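Local coordinates for protein chitinase (Paenibacillus sp. FPU-7, PDB 5GZT) that probably hydrolyses, at random internal positions, the beta-1,4 linkages between N-acetylglucosamine units of chitin and chitodextrins, at residues V184-T189 / Y255-A260; G672-P677 / V717-G722; K799-V804 / E872-S877. All blocks are in the same frame, centred on the assembly; numbering follows the deposited sequence.

Contact 1 (V184-T189 / Y255-A260)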
loop_
_atom_site.group_PDB
_atom_site.type_symbol
_atom_site.label_atom_id
_atom_site.label_comp_id
_atom_site.label_asym_id
_atom_site.label_seq_id
_atom_site.Cartn_x
_atom_site.Cartn_y
_atom_site.Cartn_z
ATOM N N VAL B 184 -24.165 -14.551 20.554
ATOM C CA VAL B 184 -23.275 -14.643 19.357
ATOM C C VAL B 184 -21.809 -14.738 19.768
ATOM O O VAL B 184 -21.308 -13.793 20.353
ATOM C CB VAL B 184 -23.395 -13.390 18.438
ATOM C CG1 VAL B 184 -22.360 -13.446 17.301
ATOM C CG2 VAL B 184 -24.824 -13.235 17.907
ATOM N N LYS B 185 -21.141 -15.853 19.460
ATOM C CA LYS B 185 -19.658 -15.979 19.562
ATOM C C LYS B 185 -18.907 -15.872 18.201
ATOM O O LYS B 185 -19.128 -16.683 17.293
ATOM C CB LYS B 185 -19.271 -17.307 20.188
ATOM C CG LYS B 185 -19.878 -17.546 21.561
ATOM C CD LYS B 185 -19.396 -18.859 22.191
ATOM C CE LYS B 185 -17.889 -18.920 22.415
ATOM N NZ LYS B 185 -17.360 -17.691 23.074
ATOM N N LEU B 186 -17.984 -14.907 18.095
ATOM C CA LEU B 186 -17.103 -14.742 16.909
ATOM C C LEU B 186 -16.061 -15.857 16.857
ATOM O O LEU B 186 -15.372 -16.076 17.847
ATOM C CB LEU B 186 -16.377 -13.383 16.949
ATOM C CG LEU B 186 -17.287 -12.136 17.077
ATOM C CD1 LEU B 186 -16.546 -10.799 17.061
ATOM C CD2 LEU B 186 -18.399 -12.149 16.031
ATOM N N ILE B 187 -15.973 -16.572 15.731
ATOM C CA ILE B 187 -14.961 -17.646 15.516
ATOM C C ILE B 187 -13.653 -17.040 14.897
ATOM O O ILE B 187 -12.522 -17.390 15.332
ATOM C CB ILE B 187 -15.556 -18.814 14.635
ATOM C CG1 ILE B 187 -16.436 -19.792 15.478
ATOM C CG2 ILE B 187 -14.485 -19.607 13.877
ATOM C CD1 ILE B 187 -15.730 -21.029 16.077
ATOM N N SER B 188 -13.818 -16.146 13.899
ATOM C CA SER B 188 -12.724 -15.723 12.990
ATOM C C SER B 188 -13.217 -14.926 11.788
ATOM O O SER B 188 -14.425 -14.896 11.478
ATOM C CB SER B 188 -12.000 -16.931 12.393
ATOM O OG SER B 188 -12.821 -17.507 11.375
ATOM N N THR B 189 -12.239 -14.334 11.085
ATOM C CA THR B 189 -12.448 -13.572 9.846
ATOM C C THR B 189 -11.323 -13.859 8.846
ATOM O O THR B 189 -10.186 -14.135 9.237
ATOM C CB THR B 189 -12.322 -12.058 10.083
ATOM O OG1 THR B 189 -10.942 -11.773 10.330
ATOM C CG2 THR B 189 -13.173 -11.596 11.289
ATOM N N TYR B 255 -16.509 -4.439 12.164
ATOM C CA TYR B 255 -17.837 -5.052 12.050
ATOM C C TYR B 255 -18.539 -5.236 13.418
ATOM O O TYR B 255 -17.883 -5.389 14.451
ATOM C CB TYR B 255 -17.771 -6.380 11.276
ATOM C CG TYR B 255 -17.054 -7.483 12.007
ATOM C CD1 TYR B 255 -15.669 -7.538 12.027
ATOM C CD2 TYR B 255 -17.752 -8.464 12.691
ATOM C CE1 TYR B 255 -14.995 -8.539 12.713
ATOM C CE2 TYR B 255 -17.086 -9.474 13.376
ATOM C CZ TYR B 255 -15.712 -9.514 13.385
ATOM O OH TYR B 255 -15.041 -10.500 14.075
ATOM N N SER B 256 -19.873 -5.189 13.388
ATOM C CA SER B 256 -20.728 -5.636 14.510
ATOM C C SER B 256 -21.708 -6.698 14.010
ATOM O O SER B 256 -22.265 -6.595 12.887
ATOM C CB SER B 256 -21.544 -4.491 15.080
ATOM O OG SER B 256 -22.490 -4.079 14.102
ATOM N N VAL B 257 -21.908 -7.695 14.865
ATOM C CA VAL B 257 -22.885 -8.744 14.643
ATOM C C VAL B 257 -23.789 -8.913 15.900
ATOM O O VAL B 257 -23.348 -8.715 17.046
ATOM C CB VAL B 257 -22.175 -10.066 14.194
ATOM C CG1 VAL B 257 -21.264 -10.627 15.283
ATOM C CG2 VAL B 257 -23.172 -11.112 13.700
ATOM N N LYS B 258 -25.057 -9.240 15.647
ATOM C CA LYS B 258 -26.020 -9.675 16.669
ATOM C C LYS B 258 -27.179 -10.447 16.002
ATOM O O LYS B 258 -27.567 -10.146 14.840
ATOM C CB LYS B 258 -26.583 -8.479 17.431
ATOM C CG LYS B 258 -26.919 -7.345 16.495
ATOM C CD LYS B 258 -27.879 -6.316 17.056
ATOM C CE LYS B 258 -28.834 -5.844 15.969
ATOM N NZ LYS B 258 -29.409 -4.520 16.299
ATOM N N THR B 259 -27.687 -11.434 16.760
ATOM C CA THR B 259 -28.908 -12.218 16.469
ATOM C C THR B 259 -30.127 -11.730 17.301
ATOM O O THR B 259 -29.998 -10.883 18.194
ATOM C CB THR B 259 -28.683 -13.736 16.772
ATOM O OG1 THR B 259 -28.063 -13.920 18.065
ATOM C CG2 THR B 259 -27.809 -14.381 15.697
ATOM N N ALA B 260 -31.310 -12.269 17.006
ATOM C CA ALA B 260 -32.481 -12.090 17.890
ATOM C C ALA B 260 -33.445 -13.271 17.794
ATOM O O ALA B 260 -33.184 -14.229 17.063
ATOM C CB ALA B 260 -33.201 -10.780 17.578
#

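Contact 2 (G672-P677 / V717-G722)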
loop_
_atom_site.group_PDB
_atom_site.type_symbol
_atom_site.label_atom_id
_atom_site.label_comp_id
_atom_site.label_asym_id
_atom_site.label_seq_id
_atom_site.Cartn_x
_atom_site.Cartn_y
_atom_site.Cartn_z
ATOM N N GLY B 672 17.033 -1.006 -41.229
ATOM C CA GLY B 672 16.420 -0.131 -40.187
ATOM C C GLY B 672 15.929 -0.978 -39.061
ATOM O O GLY B 672 15.838 -2.179 -39.231
ATOM N N THR B 673 15.618 -0.356 -37.923
ATOM C CA THR B 673 15.210 -1.027 -36.761
ATOM C C THR B 673 13.994 -0.389 -36.123
ATOM O O THR B 673 13.963 0.804 -35.835
ATOM C CB THR B 673 16.414 -1.027 -35.733
ATOM O OG1 THR B 673 17.486 -1.680 -36.394
ATOM C CG2 THR B 673 16.066 -1.863 -34.465
ATOM N N PHE B 674 13.012 -1.192 -35.868
ATOM C CA PHE B 674 11.834 -0.799 -35.074
ATOM C C PHE B 674 12.145 -1.211 -33.626
ATOM O O PHE B 674 12.765 -2.307 -33.389
ATOM C CB PHE B 674 10.613 -1.593 -35.508
ATOM C CG PHE B 674 10.167 -1.285 -36.916
ATOM C CD1 PHE B 674 9.759 -0.010 -37.257
ATOM C CD2 PHE B 674 10.112 -2.265 -37.856
ATOM C CE1 PHE B 674 9.272 0.275 -38.542
ATOM C CE2 PHE B 674 9.639 -1.994 -39.117
ATOM C CZ PHE B 674 9.223 -0.713 -39.446
ATOM N N ILE B 675 11.796 -0.346 -32.691
ATOM C CA ILE B 675 11.988 -0.616 -31.296
ATOM C C ILE B 675 10.695 -0.422 -30.540
ATOM O O ILE B 675 10.153 0.653 -30.597
ATOM C CB ILE B 675 13.120 0.245 -30.695
ATOM C CG1 ILE B 675 14.454 -0.084 -31.386
ATOM C CG2 ILE B 675 13.296 -0.087 -29.187
ATOM C CD1 ILE B 675 15.538 0.968 -31.010
ATOM N N LEU B 676 10.266 -1.458 -29.795
ATOM C CA LEU B 676 9.018 -1.426 -29.057
ATOM C C LEU B 676 9.244 -1.848 -27.584
ATOM O O LEU B 676 9.324 -3.082 -27.283
ATOM C CB LEU B 676 7.992 -2.362 -29.688
ATOM C CG LEU B 676 7.620 -2.071 -31.161
ATOM C CD1 LEU B 676 8.551 -2.824 -32.089
ATOM C CD2 LEU B 676 6.219 -2.455 -31.511
ATOM N N PRO B 677 9.309 -0.866 -26.709
ATOM C CA PRO B 677 9.331 -1.114 -25.253
ATOM C C PRO B 677 8.043 -1.793 -24.777
ATOM O O PRO B 677 6.919 -1.519 -25.341
ATOM C CB PRO B 677 9.481 0.290 -24.642
ATOM C CG PRO B 677 10.056 1.136 -25.782
ATOM C CD PRO B 677 9.298 0.606 -26.979
ATOM N N VAL B 717 13.169 -5.019 -33.942
ATOM C CA VAL B 717 12.935 -5.740 -35.165
ATOM C C VAL B 717 13.896 -5.190 -36.133
ATOM O O VAL B 717 13.712 -4.054 -36.568
ATOM C CB VAL B 717 11.475 -5.623 -35.693
ATOM C CG1 VAL B 717 11.321 -6.427 -36.977
ATOM C CG2 VAL B 717 10.452 -6.069 -34.673
ATOM N N TYR B 718 14.911 -5.960 -36.533
ATOM C CA TYR B 718 15.947 -5.484 -37.471
ATOM C C TYR B 718 15.481 -5.831 -38.901
ATOM O O TYR B 718 15.299 -7.016 -39.243
ATOM C CB TYR B 718 17.306 -6.159 -37.185
ATOM C CG TYR B 718 17.864 -5.855 -35.778
ATOM C CD1 TYR B 718 18.442 -4.621 -35.447
ATOM C CD2 TYR B 718 17.830 -6.832 -34.792
ATOM C CE1 TYR B 718 18.906 -4.377 -34.155
ATOM C CE2 TYR B 718 18.340 -6.614 -33.560
ATOM C CZ TYR B 718 18.839 -5.426 -33.217
ATOM O OH TYR B 718 19.252 -5.338 -31.870
ATOM N N VAL B 719 15.153 -4.809 -39.693
ATOM C CA VAL B 719 14.765 -5.011 -41.102
ATOM C C VAL B 719 16.072 -4.937 -41.887
ATOM O O VAL B 719 16.790 -3.934 -41.875
ATOM C CB VAL B 719 13.768 -3.931 -41.556
ATOM C CG1 VAL B 719 13.425 -4.096 -43.024
ATOM C CG2 VAL B 719 12.479 -4.073 -40.733
ATOM N N ASN B 720 16.372 -5.987 -42.584
ATOM C CA ASN B 720 17.592 -6.061 -43.403
ATOM C C ASN B 720 17.650 -5.157 -44.548
ATOM O O ASN B 720 18.750 -4.696 -44.968
ATOM C CB ASN B 720 17.691 -7.394 -44.020
ATOM C CG ASN B 720 18.887 -8.088 -43.581
ATOM O OD1 ASN B 720 20.015 -7.725 -44.030
ATOM N ND2 ASN B 720 18.703 -9.079 -42.649
ATOM N N GLY B 721 16.518 -4.855 -45.151
ATOM C CA GLY B 721 16.726 -3.984 -46.302
ATOM C C GLY B 721 16.921 -4.819 -47.577
ATOM O O GLY B 721 17.333 -6.026 -47.537
ATOM N N GLY B 722 16.571 -4.185 -48.686
ATOM C CA GLY B 722 16.625 -4.864 -49.947
ATOM C C GLY B 722 15.638 -4.198 -50.903
ATOM O O GLY B 722 15.283 -3.029 -50.711
#

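Contact 3 (K799-V804 / E872-S877)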
loop_
_atom_site.group_PDB
_atom_site.type_symbol
_atom_site.label_atom_id
_atom_site.label_comp_id
_atom_site.label_asym_id
_atom_site.label_seq_id
_atom_site.Cartn_x
_atom_site.Cartn_y
_atom_site.Cartn_z
ATOM N N LYS B 799 -26.285 21.254 -47.483
ATOM C CA LYS B 799 -27.650 21.839 -47.516
ATOM C C LYS B 799 -28.515 20.973 -48.429
ATOM O O LYS B 799 -28.141 20.731 -49.611
ATOM C CB LYS B 799 -27.623 23.298 -47.945
ATOM C CG LYS B 799 -29.040 23.886 -47.898
ATOM C CD LYS B 799 -29.113 25.221 -48.602
ATOM C CE LYS B 799 -30.568 25.694 -48.680
ATOM N NZ LYS B 799 -30.711 26.922 -49.486
ATOM N N ASP B 800 -29.643 20.461 -47.870
ATOM C CA ASP B 800 -30.620 19.664 -48.621
ATOM C C ASP B 800 -29.942 18.367 -49.133
ATOM O O ASP B 800 -30.186 17.867 -50.233
ATOM C CB ASP B 800 -31.232 20.449 -49.785
ATOM C CG ASP B 800 -32.164 21.606 -49.331
ATOM O OD1 ASP B 800 -32.575 21.638 -48.146
ATOM O OD2 ASP B 800 -32.411 22.480 -50.200
ATOM N N ASN B 801 -29.052 17.844 -48.291
ATOM C CA ASN B 801 -28.309 16.712 -48.619
ATOM C C ASN B 801 -27.412 16.833 -49.849
ATOM O O ASN B 801 -27.050 15.807 -50.448
ATOM C CB ASN B 801 -29.213 15.478 -48.727
ATOM C CG ASN B 801 -28.445 14.233 -48.256
ATOM O OD1 ASN B 801 -27.669 14.313 -47.292
ATOM N ND2 ASN B 801 -28.580 13.163 -48.942
ATOM N N LYS B 802 -26.962 18.046 -50.133
ATOM C CA LYS B 802 -26.092 18.348 -51.263
ATOM C C LYS B 802 -24.924 19.117 -50.644
ATOM O O LYS B 802 -25.065 19.735 -49.618
ATOM C CB LYS B 802 -26.841 19.159 -52.361
ATOM C CG LYS B 802 -27.960 18.291 -52.904
ATOM C CD LYS B 802 -28.678 18.878 -54.085
ATOM C CE LYS B 802 -29.485 17.774 -54.866
ATOM N NZ LYS B 802 -29.134 16.288 -54.738
ATOM N N VAL B 803 -23.762 19.022 -51.271
ATOM C CA VAL B 803 -22.620 19.708 -50.808
ATOM C C VAL B 803 -22.580 21.080 -51.467
ATOM O O VAL B 803 -22.675 21.168 -52.697
ATOM C CB VAL B 803 -21.354 18.891 -51.113
ATOM C CG1 VAL B 803 -20.130 19.714 -50.795
ATOM C CG2 VAL B 803 -21.388 17.631 -50.295
ATOM N N VAL B 804 -22.426 22.111 -50.656
ATOM C CA VAL B 804 -22.541 23.517 -51.100
ATOM C C VAL B 804 -21.416 24.344 -50.521
ATOM O O VAL B 804 -20.686 23.884 -49.658
ATOM C CB VAL B 804 -23.863 24.103 -50.653
ATOM C CG1 VAL B 804 -24.979 23.286 -51.255
ATOM C CG2 VAL B 804 -23.982 24.113 -49.159
ATOM N N GLU B 872 -25.742 7.815 -50.771
ATOM C CA GLU B 872 -25.591 7.898 -52.189
ATOM C C GLU B 872 -25.707 9.330 -52.706
ATOM O O GLU B 872 -24.817 9.836 -53.427
ATOM C CB GLU B 872 -26.616 6.938 -52.856
ATOM C CG GLU B 872 -26.675 7.004 -54.376
ATOM C CD GLU B 872 -25.551 6.210 -55.004
ATOM O OE1 GLU B 872 -24.953 5.364 -54.252
ATOM O OE2 GLU B 872 -25.312 6.440 -56.230
ATOM N N GLU B 873 -26.772 9.999 -52.308
ATOM C CA GLU B 873 -26.961 11.346 -52.755
ATOM C C GLU B 873 -25.855 12.319 -52.248
ATOM O O GLU B 873 -25.315 13.144 -53.016
ATOM C CB GLU B 873 -28.330 11.829 -52.256
ATOM C CG GLU B 873 -28.648 13.179 -52.784
ATOM C CD GLU B 873 -30.018 13.684 -52.328
ATOM O OE1 GLU B 873 -30.608 13.157 -51.323
ATOM O OE2 GLU B 873 -30.448 14.633 -53.040
ATOM N N LEU B 874 -25.496 12.210 -50.985
ATOM C CA LEU B 874 -24.451 13.070 -50.432
ATOM C C LEU B 874 -23.112 12.743 -51.148
ATOM O O LEU B 874 -22.385 13.641 -51.586
ATOM C CB LEU B 874 -24.317 12.935 -48.885
ATOM C CG LEU B 874 -23.242 13.923 -48.350
ATOM C CD1 LEU B 874 -23.822 15.299 -48.311
ATOM C CD2 LEU B 874 -22.691 13.570 -46.972
ATOM N N ALA B 875 -22.839 11.466 -51.351
ATOM C CA ALA B 875 -21.559 11.075 -51.929
ATOM C C ALA B 875 -21.415 11.588 -53.344
ATOM O O ALA B 875 -20.425 12.214 -53.719
ATOM C CB ALA B 875 -21.384 9.565 -51.843
ATOM N N ASN B 876 -22.450 11.378 -54.154
ATOM C CA ASN B 876 -22.448 11.878 -55.512
ATOM C C ASN B 876 -22.316 13.374 -55.519
ATOM O O ASN B 876 -21.549 13.941 -56.267
ATOM C CB ASN B 876 -23.779 11.471 -56.250
ATOM C CG ASN B 876 -23.811 10.021 -56.632
ATOM O OD1 ASN B 876 -22.791 9.396 -56.824
ATOM N ND2 ASN B 876 -25.008 9.485 -56.792
ATOM N N SER B 877 -23.020 14.055 -54.639
ATOM C CA SER B 877 -22.866 15.521 -54.602
ATOM C C SER B 877 -21.460 16.012 -54.160
ATOM O O SER B 877 -20.921 16.998 -54.694
ATOM C CB SER B 877 -23.960 16.082 -53.707
ATOM O OG SER B 877 -23.877 17.456 -53.689
HETATM O O HOH W 1 -31.829 16.746 -51.995
HETATM O O HOH W 2 -21.970 19.685 -55.029
#

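Contact 1 (V184-T189 / Y255-A260)
Val184 places CG1 anti to its own backbone N (chi1 174°), and from there this methyl meets Val257 CG1. The ring of Tyr255 starts from the crowded position, with CG between the backbone N and the carbonyl carbon (chi1 69°). Its hydroxyl end comes up against Leu186 and Thr189. The Leu186 and Tyr255 side chains reach toward each other, tip to tip, and Leu186 CD1 lies 3.4 Å from Tyr255 OH. Leu186 CD2 meets the same ring at its edge, in its plane. Thr189 CG2 lies 3.5 Å from Tyr255 OH. Leu186 and Val257 slide past each other in opposite directions. Leu186 CD2 and Val257 CG1 are 3.3 Å apart, tighter than a usual carbon contact. Val184 CG1 also meets Val257 CG1, at 3.6 Å. At the far end Val184 CG2 sits 3.3 Å from Thr259 OG1, a buried hydroxyl with no partner in the model. No hydrogen bond joins the two segments. Their axes approach to 7.7 Å and run at 140°, so the strands pack through side chains and are not paired in one sheet. The arrangement is that of two beta sheets stacked face to face. Strand 184-191 lies at the edge of a four-stranded antiparallel sheet beside strand 197-203, where Ile187 and Ser188 form a classic beta bulge opposite Lys200. Strand 251-261 lies between strands 210-215 and 264-284. Leu199 of strand 197-203 also touches Thr189 and Tyr255.

Contact 2 (G672-P677 / V717-G722)
Phe674 brings CE2 of its ring to 3.9 Å from Val719 CG2. The two side chains cross obliquely. Val717 lies directly across the strand pair from Phe674: its CB is 4.1 Å from Phe674 CB and stands at the edge of the ring, near the ring plane. Phe674, Val717 and Val719 thus share one face of the sheet. Val756 of strand 754-759 touches Phe674, and Ile697 touches Val719. This face is consistent with the interior of the immunoglobulin-like domain, since strand 754-759 belongs to its other sheet. On the other face Thr673 and Tyr718 lie side by side and point the same way. Thr673 OG1 comes to 3.2 Å from Tyr718 CD1, and Thr673 CG2 also runs along that side of the ring. Beneath these side chains the strands are antiparallel. Gly672 with Val719 and Phe674 with Val717 are hydrogen-bonded pairs, and Thr673 with Tyr718 is the non-hydrogen-bonded pair between them. Each hydrogen-bonded pair makes two bonds. Those from Val719 N to Gly672 O and from Val717 N to Phe674 O are both 2.8 Å. Thr673 CA adds a C-H...O contact of 3.4 Å to Val717 O. Strand 714-723 is the middle of three strands, and Tyr718 goes on to bond Thr704 of strand 703-707 through the backbone. The backbone bonds therefore fix the register, whereas the side chains add apolar contact on the inward face and a mixed threonine-tyrosine contact on the other.

Contact 3 (K799-V804 / E872-S877)
Glu873 runs from the helix to the turn between two strands, and each step of its side chain touches that turn. CB lies 3.6 Å from Asn801 ND2. CG, anti to the backbone N (chi1 -175°), is 3.7 Å from Lys802 NZ. The chain stays extended beyond CG and carries the carboxylate between the two residues. OE1 accepts from Asn801 ND2 at 3.1 Å. The bond is almost straight at 178° and lies in the amide plane. It reaches OE1 from above the carboxylate plane; the amide and carboxylate planes are 82° apart. Asn801 ND2 also bonds Thr870 O, one turn back on the same helix. OE2 takes Lys802 NZ on its anti lone pair at 2.7 Å, in a salt bridge, and a water that also bonds Asp800 O donates to the same oxygen. One carboxylate thus collects three donors, which would probably stabilise its negative charge. Residues 799-802 form a type I' turn, which joins strand 790-799 to strand 802-805 in a tight beta hairpin. Strand 790-799 belongs to the parallel barrel of a family 18 TIM-barrel domain, and helix 868-884 packs outside that barrel, so the contact clamps the hairpin to the helix. Further along, Ser877 OG accepts the backbone N-H of Val803 at 2.9 Å. A second water donates to both Val803 O and Ser877 O. Toward the interior Val803 CG2 lies 3.9 Å from Leu874 CD1, their side chains crossing at about a right angle. Phe922 of helix 911-933 touches Leu874, and Phe881 of the contact's own helix touches Val803.

The three contacts follow one another along the chain, share no elements and do not touch. Contacts 1 and 2 are on opposite sides of the chain's centre, their own centres about 64 Å apart. Both are partly buried, with no exposed residue among those that touch, whereas contact 3 has exposed ones and lies nearer the surface. Contact 1 joins two sheets through side chains alone and is largely apolar. Contact 2 joins neighbouring strands of one sheet, so backbone bonds carry it and one side-chain face is buried. Contact 3 joins a hairpin to a helix in the second family 18 region. It is the most polar of the three, with charged groups and waters at its exposed part and a small apolar patch beneath.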